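Local atomic coordinates of GH59 galactosidase (Clostridium cellulolyticum, PDB entry 2V4V), a protein that binds xylose through the family 6 carbohydrate-binding module described here, part of a larger cellulosomal glycoside hydrolase that probably degrades plant cell-wall polysaccharides. Residues 110-115 and 120-125. Numbering follows the deposited sequence.
Sequences LVFKGD and FNLNWF. With NA (sodium ion), chain C; XYP (beta-D-xylopyranose), chain B.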
# COMPACT_ATOMS: atom_id res chain seq x y z
N LEU A 110 -0.27 5.27 2.49
CA LEU A 110 0.36 3.98 2.71
C LEU A 110 1.82 4.27 3.09
O LEU A 110 2.60 4.75 2.27
CB LEU A 110 0.26 3.09 1.47
CG LEU A 110 -1.16 2.85 0.93
CD1 LEU A 110 -1.05 1.88 -0.22
CD2 LEU A 110 -2.08 2.27 2.06
N VAL A 111 2.16 4.01 4.36
CA VAL A 111 3.43 4.39 4.94
C VAL A 111 4.23 3.11 5.16
O VAL A 111 3.77 2.15 5.78
CB VAL A 111 3.26 5.16 6.27
CG1 VAL A 111 4.64 5.59 6.82
CG2 VAL A 111 2.36 6.40 6.06
N PHE A 112 5.42 3.05 4.55
CA PHE A 112 6.13 1.78 4.45
C PHE A 112 7.16 1.70 5.55
O PHE A 112 8.03 2.58 5.67
CB PHE A 112 6.79 1.68 3.06
CG PHE A 112 5.82 1.97 1.93
CD1 PHE A 112 4.59 1.27 1.87
CD2 PHE A 112 6.09 2.93 0.97
CE1 PHE A 112 3.66 1.54 0.84
CE2 PHE A 112 5.20 3.21 -0.08
CZ PHE A 112 3.97 2.50 -0.15
N LYS A 113 7.08 0.65 6.37
CA LYS A 113 7.96 0.56 7.52
C LYS A 113 8.65 -0.80 7.58
O LYS A 113 8.06 -1.82 7.21
CB LYS A 113 7.16 0.77 8.82
CG LYS A 113 6.48 2.14 8.90
CD LYS A 113 7.46 3.26 9.21
CE LYS A 113 6.76 4.57 9.65
NZ LYS A 113 5.75 4.49 10.79
N GLY A 114 9.89 -0.83 8.04
CA GLY A 114 10.53 -2.12 8.20
C GLY A 114 11.97 -1.99 8.63
O GLY A 114 12.38 -0.98 9.20
N ASP A 115 12.72 -3.02 8.28
CA ASP A 115 14.15 -3.16 8.55
C ASP A 115 14.91 -2.21 7.60
O ASP A 115 14.31 -1.37 6.89
CB ASP A 115 14.52 -4.65 8.31
CG ASP A 115 15.71 -5.13 9.12
OD1 ASP A 115 16.69 -4.36 9.25
OD2 ASP A 115 15.66 -6.30 9.62
N PHE A 120 9.70 -3.70 -0.27
CA PHE A 120 8.85 -4.46 -1.20
C PHE A 120 8.46 -3.50 -2.32
O PHE A 120 8.73 -2.26 -2.21
CB PHE A 120 7.56 -4.97 -0.50
CG PHE A 120 6.92 -3.94 0.47
CD1 PHE A 120 6.18 -2.85 -0.00
CD2 PHE A 120 7.16 -4.05 1.86
CE1 PHE A 120 5.67 -1.89 0.93
CE2 PHE A 120 6.65 -3.12 2.77
CZ PHE A 120 5.90 -2.06 2.31
N ASN A 121 7.93 -4.09 -3.40
CA ASN A 121 7.33 -3.32 -4.52
C ASN A 121 5.81 -3.50 -4.42
O ASN A 121 5.33 -4.60 -4.04
CB ASN A 121 7.80 -3.89 -5.88
CG ASN A 121 9.26 -3.66 -6.15
OD1 ASN A 121 9.90 -4.37 -6.99
ND2 ASN A 121 9.83 -2.72 -5.43
N LEU A 122 5.06 -2.45 -4.79
CA LEU A 122 3.59 -2.48 -4.65
C LEU A 122 3.00 -2.25 -6.03
O LEU A 122 3.28 -1.22 -6.64
CB LEU A 122 3.11 -1.39 -3.66
CG LEU A 122 1.61 -1.18 -3.50
CD1 LEU A 122 0.94 -2.42 -2.82
CD2 LEU A 122 1.43 0.05 -2.60
N ASN A 123 2.20 -3.21 -6.51
CA ASN A 123 1.59 -3.11 -7.82
C ASN A 123 0.24 -2.37 -7.75
O ASN A 123 0.02 -1.34 -8.39
CB ASN A 123 1.45 -4.53 -8.39
CG ASN A 123 0.82 -4.56 -9.78
OD1 ASN A 123 0.46 -3.52 -10.36
ND2 ASN A 123 0.67 -5.78 -10.32
N TRP A 124 -0.65 -2.86 -6.88
CA TRP A 124 -1.97 -2.26 -6.70
C TRP A 124 -2.49 -2.69 -5.32
O TRP A 124 -1.89 -3.53 -4.67
CB TRP A 124 -2.95 -2.66 -7.83
CG TRP A 124 -3.15 -4.13 -8.02
CD1 TRP A 124 -2.51 -4.93 -8.93
CD2 TRP A 124 -4.04 -4.99 -7.29
NE1 TRP A 124 -2.93 -6.22 -8.83
CE2 TRP A 124 -3.89 -6.29 -7.84
CE3 TRP A 124 -5.00 -4.79 -6.28
CZ2 TRP A 124 -4.61 -7.39 -7.37
CZ3 TRP A 124 -5.70 -5.89 -5.79
CH2 TRP A 124 -5.51 -7.17 -6.36
N PHE A 125 -3.57 -2.06 -4.85
CA PHE A 125 -4.17 -2.52 -3.61
C PHE A 125 -5.66 -2.25 -3.70
O PHE A 125 -6.15 -1.53 -4.59
CB PHE A 125 -3.57 -1.78 -2.41
CG PHE A 125 -3.73 -0.28 -2.50
CD1 PHE A 125 -4.77 0.32 -1.80
CD2 PHE A 125 -2.87 0.51 -3.25
CE1 PHE A 125 -4.96 1.68 -1.85
CE2 PHE A 125 -3.07 1.88 -3.31
CZ PHE A 125 -4.08 2.45 -2.61
NA NA C . 0.36 -1.11 -10.75
O1 XYP B . 17.04 -2.52 -8.05
C1 XYP B . 15.86 -2.05 -7.42
C2 XYP B . 14.70 -2.76 -8.12
C3 XYP B . 13.39 -2.35 -7.48
C4 XYP B . 13.47 -2.49 -5.96
C5 XYP B . 14.74 -1.81 -5.43
O2 XYP B . 14.60 -2.39 -9.49
O3 XYP B . 12.32 -3.13 -7.99
O4 XYP B . 12.36 -1.88 -5.34
O5 XYP B . 15.87 -2.35 -6.08
O HOH W 1 -0.17 -0.73 -13.14
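Phe-112 and Phe-120 meet in an offset edge-to-face pair inside the beta-sandwich of this family 6 carbohydrate-binding module, with ring planes at 88°. The edge is that of Phe-120: its CE1 lies 3.5 Å from Phe-112 CD1, and its CZ also approaches Phe-112. Placing Phe-120 CG between the backbone N and carbonyl carbon (chi1 41°) carries the ring end toward Phe-112, although the bond from CA to CB does not point there. Strands 105-113 and 121-128 belong to opposing sheets; their local axes pass 11.1 Å apart, a spacing bridged by side chains. A second junction centres on Leu-110, whose CD1 stands over one face of the Phe-125 ring, 3.8 Å from the centroid and close to the normal, a CH-pi contact. That same methyl lies 3.9 Å from Leu-122 CD2, which also lies obliquely beside the Phe-112 ring. Leu-122 and Phe-125 both point into this core although three residues apart, because the backbone at Asn-123 (psi -54°) breaks the regular alternation. Asn-121 belongs to the xylose pocket, and Asn-123 to the sodium site, which is completed by Glu-8, Glu-10, Glu-28 and a water. Asn-123 chelates the metal through backbone O and side-chain OD1, each 2.4 Å from the sodium.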